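Local coordinates for phenazine-1-carboxylate N-methyltransferase (Pseudomonas aeruginosa, PDB 2IP2), which transfers a methyl group from S-adenosyl-L-methionine to phenazine-1-carboxylate, giving 5-methylphenazine-1-carboxylate on the pathway to the virulence pigment pyocyanin, at residues 102-107 and 143-148; 285-290 and 323-328. All coordinates share one frame; numbering follows the deposited sequence.

Contact 1: 102-107 and 143-148; sequences YGEEFH and GRRFLL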
loop_
_atom_site.group_PDB
_atom_site.type_symbol
_atom_site.label_atom_id
_atom_site.label_comp_id
_atom_site.label_asym_id
_atom_site.label_seq_id
_atom_site.Cartn_x
_atom_site.Cartn_y
_atom_site.Cartn_z
ATOM N N TYR A 102 -1.268 6.384 11.449
ATOM C CA TYR A 102 -1.210 5.116 10.693
ATOM C C TYR A 102 0.154 4.923 10.056
ATOM O O TYR A 102 0.681 3.800 9.979
ATOM C CB TYR A 102 -2.286 5.164 9.650
ATOM C CG TYR A 102 -3.670 4.775 10.168
ATOM C CD1 TYR A 102 -4.058 4.959 11.508
ATOM C CD2 TYR A 102 -4.579 4.222 9.309
ATOM C CE1 TYR A 102 -5.362 4.548 11.951
ATOM C CE2 TYR A 102 -5.871 3.813 9.736
ATOM C CZ TYR A 102 -6.244 3.993 11.021
ATOM O OH TYR A 102 -7.536 3.615 11.393
ATOM N N GLY A 103 0.759 6.049 9.659
ATOM C CA GLY A 103 2.106 6.043 9.041
ATOM C C GLY A 103 3.268 6.010 10.017
ATOM O O GLY A 103 4.422 5.934 9.595
ATOM N N GLU A 104 2.961 5.986 11.310
ATOM C CA GLU A 104 3.986 5.958 12.363
ATOM C C GLU A 104 3.734 4.716 13.152
ATOM O O GLU A 104 4.192 3.651 12.748
ATOM C CB GLU A 104 3.948 7.266 13.162
ATOM C CG GLU A 104 4.510 8.426 12.303
ATOM C CD GLU A 104 4.274 9.876 12.805
ATOM O OE1 GLU A 104 3.791 10.092 13.969
ATOM O OE2 GLU A 104 4.576 10.795 11.977
ATOM N N GLU A 105 2.947 4.797 14.255
ATOM C CA GLU A 105 2.722 3.638 15.083
ATOM C C GLU A 105 2.226 2.409 14.289
ATOM O O GLU A 105 2.703 1.315 14.521
ATOM C CB GLU A 105 1.657 3.952 16.111
ATOM C CG GLU A 105 2.219 4.484 17.396
ATOM C CD GLU A 105 2.461 5.980 17.350
ATOM O OE1 GLU A 105 2.242 6.615 16.287
ATOM O OE2 GLU A 105 2.843 6.513 18.428
ATOM N N PHE A 106 1.231 2.574 13.422
ATOM C CA PHE A 106 0.749 1.369 12.713
ATOM C C PHE A 106 1.632 0.868 11.564
ATOM O O PHE A 106 1.588 -0.319 11.197
ATOM C CB PHE A 106 -0.676 1.526 12.275
ATOM C CG PHE A 106 -1.653 1.559 13.434
ATOM C CD1 PHE A 106 -1.344 0.914 14.668
ATOM C CD2 PHE A 106 -2.891 2.209 13.273
ATOM C CE1 PHE A 106 -2.322 0.895 15.728
ATOM C CE2 PHE A 106 -3.840 2.226 14.311
ATOM C CZ PHE A 106 -3.576 1.539 15.516
ATOM N N HIS A 107 2.433 1.752 11.009
ATOM C CA HIS A 107 3.493 1.302 10.062
ATOM C C HIS A 107 4.507 0.425 10.823
ATOM O O HIS A 107 4.942 -0.635 10.338
ATOM C CB HIS A 107 4.225 2.514 9.482
ATOM C CG HIS A 107 5.370 2.154 8.575
ATOM N ND1 HIS A 107 5.186 1.763 7.264
ATOM C CD2 HIS A 107 6.710 2.131 8.790
ATOM C CE1 HIS A 107 6.367 1.499 6.704
ATOM N NE2 HIS A 107 7.306 1.717 7.613
ATOM N N GLY A 143 -1.648 8.592 23.345
ATOM C CA GLY A 143 -3.079 8.583 23.617
ATOM C C GLY A 143 -3.817 9.767 22.976
ATOM O O GLY A 143 -4.840 9.573 22.316
ATOM N N ARG A 144 -3.299 10.980 23.184
ATOM C CA ARG A 144 -3.795 12.184 22.505
ATOM C C ARG A 144 -3.845 12.044 20.977
ATOM O O ARG A 144 -4.866 12.297 20.335
ATOM C CB ARG A 144 -2.879 13.372 22.853
ATOM C CG ARG A 144 -3.337 14.749 22.311
ATOM C CD ARG A 144 -2.264 15.831 22.565
ATOM N NE ARG A 144 -1.004 15.584 21.846
ATOM C CZ ARG A 144 -0.837 15.764 20.534
ATOM N NH1 ARG A 144 -1.837 16.198 19.790
ATOM N NH2 ARG A 144 0.349 15.534 19.971
ATOM N N ARG A 145 -2.744 11.618 20.396
ATOM C CA ARG A 145 -2.723 11.418 18.933
ATOM C C ARG A 145 -3.686 10.365 18.416
ATOM O O ARG A 145 -4.260 10.480 17.270
ATOM C CB ARG A 145 -1.316 11.089 18.517
ATOM C CG ARG A 145 -0.389 12.347 18.565
ATOM C CD ARG A 145 0.979 12.028 17.974
ATOM N NE ARG A 145 1.765 11.144 18.823
ATOM C CZ ARG A 145 2.005 9.872 18.514
ATOM N NH1 ARG A 145 1.544 9.374 17.371
ATOM N NH2 ARG A 145 2.696 9.102 19.338
ATOM N N PHE A 146 -3.883 9.318 19.215
ATOM C CA PHE A 146 -4.772 8.247 18.736
ATOM C C PHE A 146 -6.219 8.739 18.692
ATOM O O PHE A 146 -6.993 8.411 17.740
ATOM C CB PHE A 146 -4.623 6.937 19.548
ATOM C CG PHE A 146 -5.509 5.826 19.015
ATOM C CD1 PHE A 146 -5.298 5.344 17.722
ATOM C CD2 PHE A 146 -6.572 5.334 19.750
ATOM C CE1 PHE A 146 -6.169 4.363 17.177
ATOM C CE2 PHE A 146 -7.383 4.290 19.222
ATOM C CZ PHE A 146 -7.150 3.849 17.940
ATOM N N LEU A 147 -6.598 9.518 19.718
ATOM C CA LEU A 147 -7.916 10.112 19.778
ATOM C C LEU A 147 -8.136 11.020 18.554
ATOM O O LEU A 147 -9.173 10.938 17.909
ATOM C CB LEU A 147 -8.127 10.885 21.106
ATOM C CG LEU A 147 -8.269 10.065 22.412
ATOM C CD1 LEU A 147 -8.472 11.014 23.578
ATOM C CD2 LEU A 147 -9.412 9.040 22.324
ATOM N N LEU A 148 -7.155 11.857 18.220
ATOM C CA LEU A 148 -7.238 12.689 17.018
ATOM C C LEU A 148 -7.342 11.812 15.752
ATOM O O LEU A 148 -8.061 12.128 14.805
ATOM C CB LEU A 148 -5.995 13.596 16.920
ATOM C CG LEU A 148 -5.873 15.053 17.397
ATOM C CD1 LEU A 148 -6.968 15.492 18.290
ATOM C CD2 LEU A 148 -4.379 15.378 17.908
#
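In a helical region that probably links the N-terminal dimerisation part to the seven-stranded methyltransferase sheet, the start of helix 105-109 meets the side of helix 140-150 through a two-pronged carboxylate-guanidinium salt bridge, Glu105 to Arg145, and a neighbouring phenylalanine pair. Arg145 grips end-on: NH1 gives a hydrogen bond to Glu105 OE1 at 3.0 Å, and NH2 one to Glu105 OE2 at 2.7 Å. Both are nearly straight (N-H...O above 165°), and both oxygens are met on their syn sides. They lie almost in the guanidinium plane, yet the two planar groups are turned 27° apart, so the fork is slightly twisted. Tyr135 OH also bonds to Glu105 OE2, giving that oxygen a second partner, from helix 132-138. Glu104, the N-cap residue, adds charge proximity alone: its OE1 is 4.1 Å from Arg145 NH1 and well out of the guanidinium plane, while its OE2 bonds to Tyr26 OH. Beside the ion pair, Phe106 CZ approaches Phe146 CE1 at 4.2 Å. Phe146 reaches across because CG stands anti to its backbone N (chi1 -178°). Both rings also meet Phe101 and Phe132, giving an aromatic cluster beside a partly buried ion pair. Such helix-to-helix packing is consistent with the helical connection between the dimerisation and methyltransferase parts of this O-methyltransferase family.

Contact 2: 285-290 and 323-328; sequences VLWDVH and PMETRM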
loop_
_atom_site.group_PDB
_atom_site.type_symbol
_atom_site.label_atom_id
_atom_site.label_comp_id
_atom_site.label_asym_id
_atom_site.label_seq_id
_atom_site.Cartn_x
_atom_site.Cartn_y
_atom_site.Cartn_z
ATOM N N VAL A 285 -12.666 -6.629 5.459
ATOM C CA VAL A 285 -11.798 -7.696 5.865
ATOM C C VAL A 285 -10.359 -7.176 6.105
ATOM O O VAL A 285 -9.684 -7.640 7.013
ATOM C CB VAL A 285 -11.949 -8.994 5.002
ATOM C CG1 VAL A 285 -13.342 -9.595 5.273
ATOM C CG2 VAL A 285 -11.797 -8.779 3.485
ATOM N N LEU A 286 -9.944 -6.190 5.332
ATOM C CA LEU A 286 -8.670 -5.519 5.609
ATOM C C LEU A 286 -8.715 -4.867 7.018
ATOM O O LEU A 286 -7.749 -4.985 7.829
ATOM C CB LEU A 286 -8.411 -4.456 4.558
ATOM C CG LEU A 286 -7.059 -3.693 4.675
ATOM C CD1 LEU A 286 -5.954 -4.709 4.646
ATOM C CD2 LEU A 286 -6.910 -2.794 3.484
ATOM N N TRP A 287 -9.800 -4.148 7.312
ATOM C CA TRP A 287 -9.987 -3.641 8.706
ATOM C C TRP A 287 -9.907 -4.757 9.764
ATOM O O TRP A 287 -9.345 -4.576 10.874
ATOM C CB TRP A 287 -11.306 -2.901 8.849
ATOM C CG TRP A 287 -11.320 -1.513 8.247
ATOM C CD1 TRP A 287 -12.099 -1.070 7.198
ATOM C CD2 TRP A 287 -10.486 -0.401 8.627
ATOM N NE1 TRP A 287 -11.807 0.251 6.928
ATOM C CE2 TRP A 287 -10.837 0.688 7.798
ATOM C CE3 TRP A 287 -9.509 -0.222 9.608
ATOM C CZ2 TRP A 287 -10.231 1.965 7.920
ATOM C CZ3 TRP A 287 -8.930 1.063 9.759
ATOM C CH2 TRP A 287 -9.299 2.121 8.928
ATOM N N ASP A 288 -10.461 -5.925 9.439
ATOM C CA ASP A 288 -10.432 -7.027 10.407
ATOM C C ASP A 288 -9.017 -7.508 10.734
ATOM O O ASP A 288 -8.694 -7.727 11.910
ATOM C CB ASP A 288 -11.249 -8.177 9.868
ATOM C CG ASP A 288 -11.203 -9.412 10.797
ATOM O OD1 ASP A 288 -11.770 -9.303 11.897
ATOM O OD2 ASP A 288 -10.632 -10.473 10.390
ATOM N N VAL A 289 -8.170 -7.617 9.697
ATOM C CA VAL A 289 -6.800 -8.087 9.929
ATOM C C VAL A 289 -6.026 -7.007 10.665
ATOM O O VAL A 289 -5.245 -7.285 11.586
ATOM C CB VAL A 289 -6.091 -8.592 8.649
ATOM C CG1 VAL A 289 -4.657 -9.034 8.991
ATOM C CG2 VAL A 289 -6.826 -9.861 8.062
ATOM N N HIS A 290 -6.312 -5.760 10.303
ATOM C CA HIS A 290 -5.686 -4.645 10.998
ATOM C C HIS A 290 -6.031 -4.639 12.498
ATOM O O HIS A 290 -5.156 -4.369 13.362
ATOM C CB HIS A 290 -6.148 -3.331 10.380
ATOM C CG HIS A 290 -5.668 -2.127 11.141
ATOM N ND1 HIS A 290 -4.319 -1.850 11.316
ATOM C CD2 HIS A 290 -6.347 -1.140 11.781
ATOM C CE1 HIS A 290 -4.197 -0.717 11.996
ATOM N NE2 HIS A 290 -5.408 -0.270 12.298
ATOM N N PRO A 323 -20.404 5.366 6.625
ATOM C CA PRO A 323 -19.036 5.521 6.105
ATOM C C PRO A 323 -17.979 4.683 6.815
ATOM O O PRO A 323 -18.150 4.299 7.988
ATOM C CB PRO A 323 -18.736 7.033 6.301
ATOM C CG PRO A 323 -20.063 7.689 6.360
ATOM C CD PRO A 323 -21.013 6.662 6.994
ATOM N N MET A 324 -16.885 4.429 6.079
ATOM C CA MET A 324 -15.703 3.735 6.556
ATOM C C MET A 324 -16.033 2.368 7.107
ATOM O O MET A 324 -15.638 2.024 8.233
ATOM C CB MET A 324 -14.975 4.581 7.587
ATOM C CG MET A 324 -15.044 6.054 7.218
ATOM S SD MET A 324 -13.564 6.913 7.702
ATOM C CE MET A 324 -12.397 5.518 7.834
ATOM N N GLU A 325 -16.789 1.607 6.305
ATOM C CA GLU A 325 -17.093 0.216 6.586
ATOM C C GLU A 325 -17.754 -0.012 7.964
ATOM O O GLU A 325 -17.583 -1.072 8.559
ATOM C CB GLU A 325 -15.846 -0.693 6.387
ATOM C CG GLU A 325 -15.288 -0.764 4.946
ATOM C CD GLU A 325 -16.266 -1.358 3.925
ATOM O OE1 GLU A 325 -17.073 -2.229 4.308
ATOM O OE2 GLU A 325 -16.212 -0.963 2.742
ATOM N N THR A 326 -18.553 0.944 8.444
ATOM C CA THR A 326 -19.207 0.725 9.758
ATOM C C THR A 326 -20.694 0.473 9.552
ATOM O O THR A 326 -21.257 0.873 8.540
ATOM C CB THR A 326 -18.976 1.874 10.798
ATOM O OG1 THR A 326 -20.062 1.937 11.755
ATOM C CG2 THR A 326 -18.873 3.184 10.142
ATOM N N ARG A 327 -21.306 -0.235 10.485
ATOM C CA ARG A 327 -22.710 -0.617 10.306
ATOM C C ARG A 327 -23.497 0.029 11.399
ATOM O O ARG A 327 -22.990 0.169 12.522
ATOM C CB ARG A 327 -22.874 -2.098 10.484
ATOM C CG ARG A 327 -23.743 -2.708 9.449
ATOM C CD ARG A 327 -22.859 -3.640 8.632
ATOM N NE ARG A 327 -23.100 -3.523 7.205
ATOM C CZ ARG A 327 -22.505 -4.286 6.288
ATOM N NH1 ARG A 327 -21.639 -5.237 6.636
ATOM N NH2 ARG A 327 -22.790 -4.099 5.024
ATOM N N MET A 328 -24.755 0.352 11.108
ATOM C CA MET A 328 -25.653 0.818 12.176
ATOM C C MET A 328 -26.773 -0.207 12.203
ATOM O O MET A 328 -27.437 -0.390 11.192
ATOM C CB MET A 328 -26.225 2.203 11.885
ATOM C CG MET A 328 -27.246 2.676 13.000
ATOM S SD MET A 328 -27.933 4.322 12.673
ATOM C CE MET A 328 -29.133 3.904 11.400
#
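Apolar packing carries this contact, and all of it falls on one side chain: Trp287, projecting from helix 282-295, meets the side chains of Met324 and Glu325 in the turn between strands 314-322 and 326-333. At the pyrrole end of the indole, Trp287 CD1 lies 3.9 Å from Glu325 CB, and the aliphatic CG of Glu325 comes equally near. Trp287 NE1 is 4.1 Å from Glu325 CG, a carbon, which makes this packing against the methylene stem. At the benzo end, the methyl CE of Met324 reaches Trp287 CZ2 at 4.2 Å. Met324 approaches through a chain bent at chi2 and chi3, which carries CE toward the indole although the chain leaves its backbone in another direction. The two side chains thus touch different ends of one indole.

The turn joins the antiparallel final strands of the seven-stranded sheet, whose 3-2-1-4-5-7-6 order is that of the class I methyltransferase fold. Its backbone is distinctive: Met324 and Glu325 both adopt left-handed helical conformations, each with phi 56°, which turn the chain sharply, consistent with both side chains lying beside helix 282-295. The CA atoms of Trp287 and Glu325 are 8.4 Å apart, consistent with contact through side chains.

Polar interactions flank the packing. Glu325 bends at chi2 (-63°), turning its carboxylate away from the indole, and OE1 is hydrogen-bonded to Ser281 OG. Arg273 makes a cation-pi contact with Trp287 and donates through NE to Met324 O, linking both partners by a second route.

Intersubunit packing completes the surroundings: Ile13 of the second subunit touches both Trp287 and Met324.

The two contacts come in series along the chain: contact 1 closes before contact 2 opens, and their centres are about 18 Å apart. Helix 282-295 connects them. Its Trp287 ring, which meets the 323-328 turn in contact 2, also packs against contact 1, where Tyr102 OH lies 3.3 Å from Trp287 CZ3. One turn further along that helix, His290 CE1 is 3.4 Å from Phe106 CD2, within an edge-to-face ring pair. The helical region of contact 1 thereby reaches the turn between the last two strands of the methyltransferase sheet, through helix 282-295. Both contacts also touch the second subunit, joining the catalytic-domain framework to the interface of the homodimer.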